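Local atomic coordinates of Apc35852 (Geobacillus stearothermophilus, PDB entry 1U9C), a protein that is of unknown function but belongs to the DJ-1/PfpI family, with relatives described as chaperones and as proteases. Residues 4-9 with 41-46; 12-17 with 102-107; 154-159 with 202-207. One frame throughout, in Å; residues are numbered along the deposited sequence. Where two conformers were deposited one is given.

Contact 1: residues 4-9 with 41-46; sequences MSKRVL and KGYDVK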
ATOM      1  N   MET A   4      16.522  -1.588 -19.903  1.00 42.68           N
ATOM      2  CA  MET A   4      16.809  -0.733 -18.718  1.00 42.24           C
ATOM      3  C   MET A   4      15.807  -1.098 -17.658  1.00 38.74           C
ATOM      4  O   MET A   4      14.731  -1.578 -17.972  1.00 38.30           O
ATOM      5  CB  MET A   4      16.660   0.724 -19.072  1.00 42.88           C
ATOM      6  CG  MET A   4      17.311   1.673 -18.110  1.00 44.11           C
ATOM      7  SD  MET A   4      16.398   3.201 -18.213  1.00 49.33           S
ATOM      8  CE  MET A   4      17.711   4.424 -18.224  1.00 47.94           C
ATOM      9  N   SER A   5      16.172  -0.838 -16.410  1.00 35.21           N
ATOM     10  CA  SER A   5      15.526  -1.416 -15.264  1.00 32.72           C
ATOM     11  C   SER A   5      14.071  -1.041 -15.099  1.00 28.85           C
ATOM     12  O   SER A   5      13.648   0.022 -15.471  1.00 29.29           O
ATOM     13  CB  SER A   5      16.227  -0.962 -13.998  1.00 33.00           C
ATOM     14  OG  SER A   5      16.048   0.424 -13.817  1.00 39.15           O
ATOM     15  N   LYS A   6      13.337  -1.961 -14.535  1.00 24.45           N
ATOM     16  CA  LYS A   6      11.958  -1.685 -14.132  1.00 22.71           C
ATOM     17  C   LYS A   6      11.946  -0.584 -13.075  1.00 23.77           C
ATOM     18  O   LYS A   6      12.894  -0.407 -12.291  1.00 23.71           O
ATOM     19  CB  LYS A   6      11.373  -2.974 -13.576  1.00 23.29           C
ATOM     20  CG  LYS A   6      11.248  -4.130 -14.574  1.00 24.98           C
ATOM     21  CD  LYS A   6      10.198  -3.840 -15.640  1.00 24.64           C
ATOM     22  CE  LYS A   6      10.035  -4.994 -16.656  1.00 26.63           C
ATOM     23  NZ  LYS A   6       9.219  -4.613 -17.794  1.00 28.81           N
ATOM     24  N   ARG A   7      10.834   0.114 -13.038  1.00 23.10           N
ATOM     25  CA  ARG A   7      10.633   1.271 -12.180  1.00 24.40           C
ATOM     26  C   ARG A   7       9.412   1.032 -11.330  1.00 22.17           C
ATOM     27  O   ARG A   7       8.348   0.650 -11.797  1.00 21.41           O
ATOM     28  CB  ARG A   7      10.442   2.547 -12.977  1.00 25.13           C
ATOM     29  CG  ARG A   7      11.566   2.955 -13.948  1.00 27.72           C
ATOM     30  CD  ARG A   7      11.391   4.330 -14.549  1.00 30.16           C
ATOM     31  NE  ARG A   7      11.474   5.402 -13.545  1.00 34.28           N
ATOM     32  CZ  ARG A   7      10.692   6.496 -13.458  1.00 33.98           C
ATOM     33  NH1 ARG A   7       9.667   6.740 -14.270  1.00 36.14           N
ATOM     34  NH2 ARG A   7      10.941   7.366 -12.483  1.00 38.13           N
ATOM     35  N   VAL A   8       9.557   1.274 -10.045  1.00 22.14           N
ATOM     36  CA  VAL A   8       8.507   1.075  -9.038  1.00 20.85           C
ATOM     37  C   VAL A   8       8.212   2.403  -8.347  1.00 21.05           C
ATOM     38  O   VAL A   8       9.118   3.068  -7.861  1.00 21.85           O
ATOM     39  CB  VAL A   8       8.856  -0.005  -7.987  1.00 22.22           C
ATOM     40  CG1 VAL A   8       7.765  -0.181  -7.001  1.00 21.76           C
ATOM     41  CG2 VAL A   8       9.179  -1.315  -8.667  1.00 22.03           C
ATOM     42  N   LEU A   9       6.935   2.752  -8.286  1.00 19.45           N
ATOM     43  CA  LEU A   9       6.467   3.923  -7.539  1.00 20.05           C
ATOM     44  C   LEU A   9       5.945   3.440  -6.186  1.00 19.34           C
ATOM     45  O   LEU A   9       5.044   2.606  -6.142  1.00 20.79           O
ATOM     46  CB  LEU A   9       5.332   4.612  -8.298  1.00 19.89           C
ATOM     47  CG  LEU A   9       4.665   5.781  -7.581  1.00 20.42           C
ATOM     48  CD1 LEU A   9       5.628   6.930  -7.378  1.00 20.01           C
ATOM     49  CD2 LEU A   9       3.428   6.205  -8.361  1.00 21.10           C
ATOM     50  N   LYS A  41      16.932  -5.949  -6.317  1.00 24.01           N
ATOM     51  CA  LYS A  41      16.709  -6.398  -7.658  1.00 23.85           C
ATOM     52  C   LYS A  41      17.221  -5.406  -8.687  1.00 23.52           C
ATOM     53  O   LYS A  41      17.184  -5.694  -9.900  1.00 25.45           O
ATOM     54  CB  LYS A  41      15.208  -6.595  -7.934  1.00 25.07           C
ATOM     55  CG  LYS A  41      14.604  -7.824  -7.358  1.00 29.71           C
ATOM     56  CD  LYS A  41      15.191  -9.134  -7.943  1.00 31.96           C
ATOM     57  CE  LYS A  41      14.907  -9.378  -9.398  1.00 36.71           C
ATOM     58  NZ  LYS A  41      15.453 -10.734  -9.826  1.00 36.47           N
ATOM     59  N   GLY A  42      17.651  -4.232  -8.250  1.00 22.50           N
ATOM     60  CA  GLY A  42      18.147  -3.215  -9.156  1.00 23.03           C
ATOM     61  C   GLY A  42      17.100  -2.329  -9.786  1.00 23.25           C
ATOM     62  O   GLY A  42      17.357  -1.650 -10.761  1.00 23.48           O
ATOM     63  N   TYR A  43      15.905  -2.321  -9.209  1.00 22.28           N
ATOM     64  CA  TYR A  43      14.877  -1.481  -9.721  1.00 21.75           C
ATOM     65  C   TYR A  43      15.105  -0.015  -9.392  1.00 23.00           C
ATOM     66  O   TYR A  43      15.761   0.326  -8.391  1.00 25.07           O
ATOM     67  CB  TYR A  43      13.514  -1.907  -9.181  1.00 22.67           C
ATOM     68  CG  TYR A  43      13.078  -3.319  -9.514  1.00 22.97           C
ATOM     69  CD1 TYR A  43      13.558  -4.026 -10.630  1.00 23.49           C
ATOM     70  CD2 TYR A  43      12.124  -3.942  -8.715  1.00 22.64           C
ATOM     71  CE1 TYR A  43      13.093  -5.322 -10.921  1.00 24.45           C
ATOM     72  CE2 TYR A  43      11.685  -5.193  -8.995  1.00 26.18           C
ATOM     73  CZ  TYR A  43      12.149  -5.897 -10.080  1.00 24.84           C
ATOM     74  OH  TYR A  43      11.708  -7.172 -10.372  1.00 29.69           O
ATOM     75  N   ASP A  44      14.533   0.846 -10.197  1.00 23.16           N
ATOM     76  CA  ASP A  44      14.527   2.314  -9.989  1.00 24.21           C
ATOM     77  C   ASP A  44      13.275   2.629  -9.171  1.00 24.64           C
ATOM     78  O   ASP A  44      12.189   2.633  -9.728  1.00 26.87           O
ATOM     79  CB  ASP A  44      14.479   3.015 -11.336  1.00 24.67           C
ATOM     80  CG  ASP A  44      14.413   4.547 -11.251  1.00 27.28           C
ATOM     81  OD1 ASP A  44      14.616   5.112 -10.158  1.00 36.60           O
ATOM     82  OD2 ASP A  44      14.204   5.269 -12.285  1.00 35.14           O
ATOM     83  N   VAL A  45      13.428   2.956  -7.898  1.00 22.98           N
ATOM     84  CA  VAL A  45      12.284   3.179  -7.007  1.00 22.93           C
ATOM     85  C   VAL A  45      12.097   4.661  -6.727  1.00 23.39           C
ATOM     86  O   VAL A  45      13.017   5.341  -6.300  1.00 23.99           O
ATOM     87  CB  VAL A  45      12.491   2.449  -5.672  1.00 23.17           C
ATOM     88  CG1 VAL A  45      11.303   2.604  -4.839  1.00 24.78           C
ATOM     89  CG2 VAL A  45      12.810   0.966  -5.901  1.00 24.83           C
ATOM     90  N   LYS A  46      10.913   5.168  -6.986  1.00 20.54           N
ATOM     91  CA  LYS A  46      10.531   6.533  -6.630  1.00 21.67           C
ATOM     92  C   LYS A  46       9.715   6.469  -5.370  1.00 20.49           C
ATOM     93  O   LYS A  46       8.703   5.747  -5.274  1.00 21.64           O
ATOM     94  CB  LYS A  46       9.678   7.222  -7.701  1.00 21.94           C
ATOM     95  CG  LYS A  46       9.319   8.657  -7.288  1.00 22.57           C
ATOM     96  CD  LYS A  46       8.738   9.505  -8.368  1.00 22.27           C
ATOM     97  CE  LYS A  46       8.443  10.880  -7.889  1.00 22.08           C
ATOM     98  NZ  LYS A  46       8.028  11.771  -9.034  1.00 24.05           N
TER
HETATM   99  O   HOH W   1      12.729   7.348  -9.946  1.00 52.38           O
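The carbonyl oxygen O of V8 is gripped twice from the neighbouring strand: N of K46 donates to it at 2.9 Å, and CA of V45 supplies a C-H contact at 3.3 Å. Two more backbone bonds, D44 N to K6 O and V8 N to D44 O, complete the ladder between parallel strands 7-12 and 44-49, which are joined through helix 28-40 as a beta-alpha-beta unit. G42 closes that helix in a Schellman motif, where its positive phi suits a glycine.

On one face of the sheet, which also holds buried L9, R7 and D44 run side by side. The R7 chain bends at chi3 (65°), which carries NE to OD2 of D44 at 3.0 Å; this salt bridge meets the carboxylate from above its plane, 54° out of it. A water accepts from R7 NH2 and donates to D44 OD1. R7 NH1 is held by the carbonyl of G89. The K46 chain lies alongside L9, CB 4.1 Å from L9 CD1, before its amine pairs with D86.

V8 and V45 point to the other side. Y43, just before its strand, packs CD2 3.9 Å from CG2 of V8, while CB of K6 lies 3.8 Å from CD1 of Y43; F38 covers V8, Y43 and V45. The partly exposed, water-bridged R7-D44 pair thus suits an outer part of the sheet, whereas V8 and Y43 are buried under helices.

Contact 2: residues 12-17 with 102-107; sequences VTNHTT and MFDFPD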
ATOM      1  N   VAL A  12       3.273   6.418   0.230  1.00 18.75           N
ATOM      2  CA  VAL A  12       2.962   6.277   1.636  1.00 19.41           C
ATOM      3  C   VAL A  12       2.141   7.470   2.174  1.00 18.80           C
ATOM      4  O   VAL A  12       2.073   8.552   1.623  1.00 19.19           O
ATOM      5  CB  VAL A  12       4.249   6.083   2.484  1.00 19.31           C
ATOM      6  CG1 VAL A  12       4.989   4.863   2.004  1.00 19.93           C
ATOM      7  CG2 VAL A  12       5.155   7.338   2.444  1.00 20.57           C
ATOM      8  N   THR A  13       1.511   7.187   3.329  1.00 18.78           N
ATOM      9  CA  THR A  13       0.693   8.176   4.069  1.00 18.72           C
ATOM     10  C   THR A  13       1.548   9.239   4.728  1.00 19.61           C
ATOM     11  O   THR A  13       2.743   9.074   4.984  1.00 20.89           O
ATOM     12  CB  THR A  13      -0.130   7.411   5.126  1.00 18.80           C
ATOM     13  OG1 THR A  13      -1.073   8.293   5.779  1.00 19.57           O
ATOM     14  CG2 THR A  13       0.716   6.844   6.240  1.00 20.77           C
ATOM     15  N   ASN A  14       0.910  10.377   4.998  1.00 18.60           N
ATOM     16  CA  ASN A  14       1.443  11.406   5.851  1.00 19.39           C
ATOM     17  C   ASN A  14       0.517  11.706   7.044  1.00 19.83           C
ATOM     18  O   ASN A  14       0.760  12.682   7.752  1.00 21.41           O
ATOM     19  CB  ASN A  14       1.664  12.724   5.117  1.00 19.81           C
ATOM     20  CG  ASN A  14       2.521  12.575   3.894  1.00 20.38           C
ATOM     21  OD1 ASN A  14       2.021  12.222   2.853  1.00 20.48           O
ATOM     22  ND2 ASN A  14       3.843  12.846   4.008  1.00 20.90           N
ATOM     23  N   HIS A  15      -0.469  10.855   7.288  1.00 18.68           N
ATOM     24  CA  HIS A  15      -1.485  11.152   8.271  1.00 19.93           C
ATOM     25  C   HIS A  15      -1.162  10.661   9.639  1.00 21.43           C
ATOM     26  O   HIS A  15      -0.808   9.485   9.801  1.00 22.52           O
ATOM     27  CB  HIS A  15      -2.813  10.556   7.853  1.00 20.23           C
ATOM     28  CG  HIS A  15      -3.952  11.093   8.626  1.00 21.21           C
ATOM     29  ND1 HIS A  15      -4.592  12.244   8.262  1.00 21.59           N
ATOM     30  CD2 HIS A  15      -4.496  10.706   9.803  1.00 20.95           C
ATOM     31  CE1 HIS A  15      -5.500  12.550   9.185  1.00 23.39           C
ATOM     32  NE2 HIS A  15      -5.481  11.614  10.124  1.00 22.57           N
ATOM     33  N   THR A  16      -1.355  11.490  10.642  0.50 17.28           N
ATOM     34  CA  THR A  16      -1.112  11.039  11.999  0.50 20.18           C
ATOM     35  C   THR A  16      -2.329  11.060  12.931  0.50 18.00           C
ATOM     36  O   THR A  16      -2.363  10.350  13.926  0.50 18.06           O
ATOM     37  CB  THR A  16      -0.081  12.103  12.425  0.50 22.33           C
ATOM     38  OG1 THR A  16       1.216  11.806  11.869  0.50 25.88           O
ATOM     39  CG2 THR A  16      -0.009  12.323  13.919  0.50 25.13           C
ATOM     40  N   THR A  17      -3.349  11.862  12.673  1.00 23.03           N
ATOM     41  CA  THR A  17      -4.412  12.141  13.684  1.00 24.49           C
ATOM     42  C   THR A  17      -5.582  11.158  13.684  1.00 25.35           C
ATOM     43  O   THR A  17      -6.186  10.867  12.654  1.00 26.74           O
ATOM     44  CB  THR A  17      -4.959  13.530  13.507  1.00 25.55           C
ATOM     45  OG1 THR A  17      -5.402  13.695  12.155  1.00 28.52           O
ATOM     46  CG2 THR A  17      -3.860  14.553  13.731  1.00 26.78           C
ATOM     47  N   MET A 102      -5.889   5.154   6.032  1.00 20.90           N
ATOM     48  CA  MET A 102      -7.338   5.145   6.054  1.00 21.06           C
ATOM     49  C   MET A 102      -7.879   6.547   6.001  1.00 20.78           C
ATOM     50  O   MET A 102      -9.068   6.739   5.652  1.00 22.66           O
ATOM     51  CB  MET A 102      -7.843   4.439   7.322  1.00 21.58           C
ATOM     52  CG  MET A 102      -7.467   2.932   7.348  1.00 23.92           C
ATOM     53  SD  MET A 102      -8.482   2.003   6.167  1.00 22.89           S
ATOM     54  CE  MET A 102     -10.095   1.934   7.018  1.00 23.86           C
ATOM     55  N   PHE A 103      -7.082   7.523   6.387  1.00 20.86           N
ATOM     56  CA  PHE A 103      -7.501   8.932   6.418  1.00 19.75           C
ATOM     57  C   PHE A 103      -7.011   9.803   5.265  1.00 22.17           C
ATOM     58  O   PHE A 103      -7.593  10.874   5.023  1.00 27.39           O
ATOM     59  CB  PHE A 103      -7.009   9.573   7.705  1.00 20.30           C
ATOM     60  CG  PHE A 103      -7.544   8.909   8.924  1.00 19.69           C
ATOM     61  CD1 PHE A 103      -8.749   9.304   9.468  1.00 21.43           C
ATOM     62  CD2 PHE A 103      -6.872   7.857   9.493  1.00 20.53           C
ATOM     63  CE1 PHE A 103      -9.275   8.685  10.564  1.00 20.02           C
ATOM     64  CE2 PHE A 103      -7.366   7.240  10.594  1.00 22.49           C
ATOM     65  CZ  PHE A 103      -8.595   7.623  11.127  1.00 21.88           C
ATOM     66  N   ASP A 104      -5.930   9.447   4.602  1.00 19.31           N
ATOM     67  CA  ASP A 104      -5.440  10.278   3.490  1.00 19.38           C
ATOM     68  C   ASP A 104      -5.332   9.527   2.147  1.00 18.53           C
ATOM     69  O   ASP A 104      -5.030  10.204   1.164  1.00 19.21           O
ATOM     70  CB  ASP A 104      -4.118  11.040   3.792  1.00 18.50           C
ATOM     71  CG  ASP A 104      -2.902  10.180   4.045  1.00 19.06           C
ATOM     72  OD1 ASP A 104      -3.009   8.943   4.113  1.00 20.46           O
ATOM     73  OD2 ASP A 104      -1.773  10.783   4.100  1.00 20.28           O
ATOM     74  N   PHE A 105      -5.583   8.225   2.071  1.00 19.84           N
ATOM     75  CA  PHE A 105      -5.616   7.548   0.770  1.00 19.45           C
ATOM     76  C   PHE A 105      -6.992   7.462   0.087  1.00 19.84           C
ATOM     77  O   PHE A 105      -7.042   7.714  -1.102  1.00 19.81           O
ATOM     78  CB  PHE A 105      -5.078   6.090   0.860  1.00 20.82           C
ATOM     79  CG  PHE A 105      -3.583   5.937   0.894  1.00 19.72           C
ATOM     80  CD1 PHE A 105      -2.700   6.987   1.032  1.00 19.88           C
ATOM     81  CD2 PHE A 105      -3.036   4.663   0.692  1.00 20.73           C
ATOM     82  CE1 PHE A 105      -1.332   6.803   0.989  1.00 20.57           C
ATOM     83  CE2 PHE A 105      -1.688   4.481   0.673  1.00 20.90           C
ATOM     84  CZ  PHE A 105      -0.833   5.514   0.809  1.00 20.73           C
ATOM     85  N   PRO A 106      -8.074   7.041   0.752  1.00 20.44           N
ATOM     86  CA  PRO A 106      -9.261   6.678  -0.007  1.00 20.50           C
ATOM     87  C   PRO A 106      -9.876   7.774  -0.821  1.00 20.72           C
ATOM     88  O   PRO A 106     -10.517   7.479  -1.856  1.00 22.62           O
ATOM     89  CB  PRO A 106     -10.200   6.120   1.047  1.00 22.78           C
ATOM     90  CG  PRO A 106      -9.776   6.699   2.305  1.00 25.39           C
ATOM     91  CD  PRO A 106      -8.272   6.832   2.206  1.00 21.07           C
ATOM     92  N   ASP A 107      -9.830   9.021  -0.335  1.00 20.35           N
ATOM     93  CA  ASP A 107     -10.484  10.135  -0.988  1.00 20.97           C
ATOM     94  C   ASP A 107      -9.503  11.075  -1.673  1.00 20.57           C
ATOM     95  O   ASP A 107      -9.871  12.145  -2.118  1.00 22.20           O
ATOM     96  CB  ASP A 107     -11.313  10.889   0.038  1.00 19.81           C
ATOM     97  CG  ASP A 107     -12.421  10.038   0.595  1.00 23.92           C
ATOM     98  OD1 ASP A 107     -13.118   9.339  -0.172  1.00 25.72           O
ATOM     99  OD2 ASP A 107     -12.694  10.074   1.808  1.00 27.61           O
TER
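T13 turns OG1 anti to its backbone N (chi1 -173°), while D104 places CG between its backbone N and carbonyl carbon (chi1 64°), and these two choices bring hydroxyl and carboxylate together with the side chains crossing at about a right angle. The motif on the T13 side is an ST turn, in the loop that follows strand 7-12; D104 belongs to the short helix 101-104.

T13 OG1 gives its proton to OD1 of D104 at 2.6 Å and accepts from N of H15 at 3.0 Å, a double role that a hydroxyl fills well. The second carboxylate oxygen, OD2, takes N of N14 on its syn lone pair at 2.9 Å, in a nearly straight bond of 171°. An aspartate suits this place because its two oxygens serve a side-chain donor and a backbone donor at once, holding the turn against the helix. The N14 side chain looks to other partners, Q51 and S49.

Next along the loop, the H15 ring lies flat over CB of F103, a CH-pi contact in which that carbon stands 3.4 Å from the ring centroid, almost on the normal. The two rings are nearly parallel but slid apart, so they barely overlap. H15 NE2 donates in its own ring plane to O of T17 at 2.7 Å, a bond likely to fix the imidazole's rotation, and the same oxygen sits above the centre of the F103 ring. Neighbouring M102 touches H130, next to the modified C129.

Deeper in, the F105 ring turns its edge to V12, with CE1 of F105 3.7 Å from C of V12.

Contact 3: residues 154-159 with 202-207; sequences SFTDEE and TGQNPQ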
ATOM      1  N   SER A 154      -6.541  -7.774   2.772  1.00 21.97           N
ATOM      2  CA  SER A 154      -6.180  -6.540   3.467  1.00 22.38           C
ATOM      3  C   SER A 154      -6.169  -6.845   4.931  1.00 21.47           C
ATOM      4  O   SER A 154      -6.580  -7.915   5.348  1.00 22.33           O
ATOM      5  CB  SER A 154      -7.142  -5.383   3.220  1.00 22.04           C
ATOM      6  OG  SER A 154      -8.428  -5.568   3.849  1.00 22.60           O
ATOM      7  N   PHE A 155      -5.867  -5.826   5.736  1.00 23.30           N
ATOM      8  CA  PHE A 155      -6.067  -5.901   7.167  1.00 23.56           C
ATOM      9  C   PHE A 155      -7.524  -6.265   7.384  1.00 23.45           C
ATOM     10  O   PHE A 155      -8.418  -5.681   6.805  1.00 23.11           O
ATOM     11  CB  PHE A 155      -5.816  -4.554   7.784  1.00 24.05           C
ATOM     12  CG  PHE A 155      -5.454  -4.593   9.225  1.00 26.28           C
ATOM     13  CD1 PHE A 155      -4.232  -5.042   9.624  1.00 29.95           C
ATOM     14  CD2 PHE A 155      -6.310  -4.071  10.167  1.00 25.33           C
ATOM     15  CE1 PHE A 155      -3.880  -4.997  10.943  1.00 32.36           C
ATOM     16  CE2 PHE A 155      -5.950  -4.023  11.490  1.00 27.59           C
ATOM     17  CZ  PHE A 155      -4.742  -4.469  11.866  1.00 25.75           C
ATOM     18  N   THR A 156      -7.747  -7.268   8.201  1.00 23.27           N
ATOM     19  CA  THR A 156      -9.095  -7.797   8.338  1.00 23.84           C
ATOM     20  C   THR A 156      -9.868  -7.057   9.390  1.00 23.04           C
ATOM     21  O   THR A 156      -9.295  -6.444  10.292  1.00 24.59           O
ATOM     22  CB  THR A 156      -9.067  -9.298   8.688  1.00 24.44           C
ATOM     23  OG1 THR A 156      -8.389  -9.511   9.934  1.00 25.07           O
ATOM     24  CG2 THR A 156      -8.347 -10.132   7.643  1.00 25.34           C
ATOM     25  N   ASP A 157     -11.185  -7.174   9.291  1.00 24.13           N
ATOM     26  CA  ASP A 157     -12.064  -6.586  10.295  1.00 23.95           C
ATOM     27  C   ASP A 157     -11.786  -7.174  11.656  1.00 24.73           C
ATOM     28  O   ASP A 157     -11.860  -6.465  12.647  1.00 23.74           O
ATOM     29  CB  ASP A 157     -13.515  -6.809   9.973  1.00 24.79           C
ATOM     30  CG  ASP A 157     -13.968  -6.101   8.724  1.00 24.35           C
ATOM     31  OD1 ASP A 157     -13.251  -5.230   8.184  1.00 26.68           O
ATOM     32  OD2 ASP A 157     -15.095  -6.367   8.231  1.00 26.50           O
ATOM     33  N   GLU A 158     -11.498  -8.484  11.713  1.00 25.35           N
ATOM     34  CA  GLU A 158     -11.085  -9.140  12.964  1.00 26.54           C
ATOM     35  C   GLU A 158      -9.813  -8.561  13.563  1.00 26.61           C
ATOM     36  O   GLU A 158      -9.731  -8.306  14.751  1.00 26.38           O
ATOM     37  CB  GLU A 158     -10.869 -10.652  12.740  1.00 26.86           C
ATOM     38  CG  GLU A 158     -10.543 -11.418  14.029  1.00 27.52           C
ATOM     39  CD  GLU A 158     -10.054 -12.853  13.800  1.00 29.56           C
ATOM     40  OE1 GLU A 158      -9.725 -13.230  12.655  1.00 36.24           O
ATOM     41  OE2 GLU A 158     -10.008 -13.620  14.784  1.00 34.61           O
ATOM     42  N   GLU A 159      -8.807  -8.333  12.724  1.00 26.73           N
ATOM     43  CA  GLU A 159      -7.575  -7.703  13.174  1.00 27.53           C
ATOM     44  C   GLU A 159      -7.859  -6.275  13.651  1.00 26.88           C
ATOM     45  O   GLU A 159      -7.351  -5.877  14.682  1.00 28.18           O
ATOM     46  CB  GLU A 159      -6.517  -7.696  12.073  1.00 28.04           C
ATOM     47  CG  GLU A 159      -5.819  -9.045  11.899  1.00 28.46           C
ATOM     48  CD  GLU A 159      -5.137  -9.247  10.548  1.00 28.16           C
ATOM     49  OE1 GLU A 159      -5.726  -8.872   9.503  1.00 27.27           O
ATOM     50  OE2 GLU A 159      -4.043  -9.854  10.516  1.00 26.73           O
ATOM     51  N   THR A 202      -1.978  -8.110  -3.226  1.00 20.31           N
ATOM     52  CA  THR A 202      -2.289  -7.555  -1.926  1.00 21.03           C
ATOM     53  C   THR A 202      -1.778  -8.445  -0.846  1.00 20.10           C
ATOM     54  O   THR A 202      -1.690  -9.682  -0.997  1.00 21.35           O
ATOM     55  CB  THR A 202      -3.801  -7.314  -1.764  1.00 21.49           C
ATOM     56  OG1 THR A 202      -4.582  -8.444  -2.161  1.00 21.74           O
ATOM     57  CG2 THR A 202      -4.271  -6.169  -2.628  1.00 23.72           C
ATOM     58  N   GLY A 203      -1.508  -7.834   0.307  1.00 21.39           N
ATOM     59  CA  GLY A 203      -0.984  -8.522   1.492  1.00 21.35           C
ATOM     60  C   GLY A 203      -1.802  -8.100   2.703  1.00 22.04           C
ATOM     61  O   GLY A 203      -2.322  -6.996   2.768  1.00 21.53           O
ATOM     62  N   GLN A 204      -1.899  -8.964   3.699  1.00 22.18           N
ATOM     63  CA  GLN A 204      -2.838  -8.777   4.815  1.00 22.47           C
ATOM     64  C   GLN A 204      -2.349  -7.904   5.964  1.00 24.20           C
ATOM     65  O   GLN A 204      -3.121  -7.200   6.572  1.00 23.82           O
ATOM     66  CB  GLN A 204      -3.213 -10.160   5.343  1.00 22.68           C
ATOM     67  CG  GLN A 204      -4.393 -10.171   6.287  1.00 22.36           C
ATOM     68  CD  GLN A 204      -4.750 -11.546   6.726  1.00 24.38           C
ATOM     69  OE1 GLN A 204      -4.743 -12.464   5.917  1.00 24.23           O
ATOM     70  NE2 GLN A 204      -4.969 -11.714   8.012  1.00 24.81           N
ATOM     71  N   ASN A 205      -1.073  -7.981   6.279  1.00 25.04           N
ATOM     72  CA  ASN A 205      -0.574  -7.384   7.507  1.00 24.97           C
ATOM     73  C   ASN A 205       0.956  -7.191   7.442  1.00 24.45           C
ATOM     74  O   ASN A 205       1.577  -7.502   6.434  1.00 23.03           O
ATOM     75  CB  ASN A 205      -0.999  -8.260   8.656  1.00 26.64           C
ATOM     76  CG  ASN A 205      -0.631  -9.664   8.401  1.00 24.43           C
ATOM     77  OD1 ASN A 205       0.413  -9.889   7.850  1.00 26.11           O
ATOM     78  ND2 ASN A 205      -1.512 -10.622   8.716  1.00 27.61           N
ATOM     79  N   PRO A 206       1.581  -6.669   8.497  1.00 24.00           N
ATOM     80  CA  PRO A 206       3.012  -6.376   8.412  1.00 23.83           C
ATOM     81  C   PRO A 206       3.828  -7.583   8.077  1.00 24.79           C
ATOM     82  O   PRO A 206       4.796  -7.506   7.361  1.00 25.68           O
ATOM     83  CB  PRO A 206       3.348  -5.811   9.813  1.00 24.65           C
ATOM     84  CG  PRO A 206       2.118  -5.258  10.279  1.00 25.70           C
ATOM     85  CD  PRO A 206       1.002  -6.146   9.742  1.00 24.82           C
ATOM     86  N   GLN A 207       3.389  -8.722   8.578  1.00 24.69           N
ATOM     87  CA  GLN A 207       4.043  -9.989   8.342  1.00 24.98           C
ATOM     88  C   GLN A 207       3.971 -10.476   6.885  1.00 25.19           C
ATOM     89  O   GLN A 207       4.673 -11.439   6.501  1.00 25.66           O
ATOM     90  CB  GLN A 207       3.427 -11.079   9.256  1.00 25.89           C
ATOM     91  CG  GLN A 207       3.552 -10.839  10.780  1.00 29.19           C
ATOM     92  CD  GLN A 207       2.628  -9.775  11.378  1.00 31.32           C
ATOM     93  OE1 GLN A 207       1.638  -9.359  10.791  1.00 28.23           O
ATOM     94  NE2 GLN A 207       2.927  -9.380  12.628  1.00 37.21           N
TER
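E159 meets N205 and, more weakly, Q204 through hydrogen bonds to its buried carboxylate. OE2 of E159 takes ND2 of N205 at 3.2 Å on its syn lone pair, in a nearly straight bond of 170°, with OE2 close to the plane of the N205 amide, although the amide and carboxylate planes stand 78° apart. NE2 of Q204 reaches both carboxylate oxygens, but each of these bonds is weak. N of W190 also donates to OE2. The amides have firmer partners too: Q204 OE1 accepts from N of G187, and N205 bonds through OD1 to OG of S208 and through ND2 to O of T191.

Within residues 154-159 the same side chain completes a capping box at the start of helix 157-163. OE1 of E159 accepts from N of T156 at 2.9 Å and from its OG1 at 2.8 Å, while N of E159 returns a bond to OG1 of T156. Threonine suits the N-cap because its hydroxyl can give and take at once, and glutamate is long enough to fold back over the first turn while still facing Q204 and N205. An alanine in place of E159 would probably leave N of T156 without its capping acceptor and N205 ND2 without its link to the helix.

Weaker contacts fill in around these bonds. CG of Q204, set anti to its backbone N (chi1 -167°), lies 3.3 Å from O of S154, and CG2 of T156 meets Q204 NE2 at 3.7 Å. O of Q204 receives a C-H contact from CA of F155 and sits at the edge of the F155 ring.

The contact ties the end of sheet strand 200-203 to helix 157-163. Helix 173-179 packs against S154 and T156, helix 28-40 touches P206, and F155 meets the ring of H130.

Contact 1 lies toward the periphery, its centre about 17 Å from that of the chain, whereas contacts 2 and 3 are nearer the middle, about 11 Å out. Contact 3 is wholly buried; the other two are partly so. Contacts 1 and 3 reach the same sheet from opposite sides of the chain's centre, the first between neighbouring strands, the third from a strand's end to a helix. Contact 2 begins where strand 7-12, used by contact 1, runs out into a loop. A solvated salt bridge supplements backbone pairing in contact 1, while one carboxylate gathers donors from a turn in contact 2, and from a helix N-terminus and buried side-chain amides in contact 3.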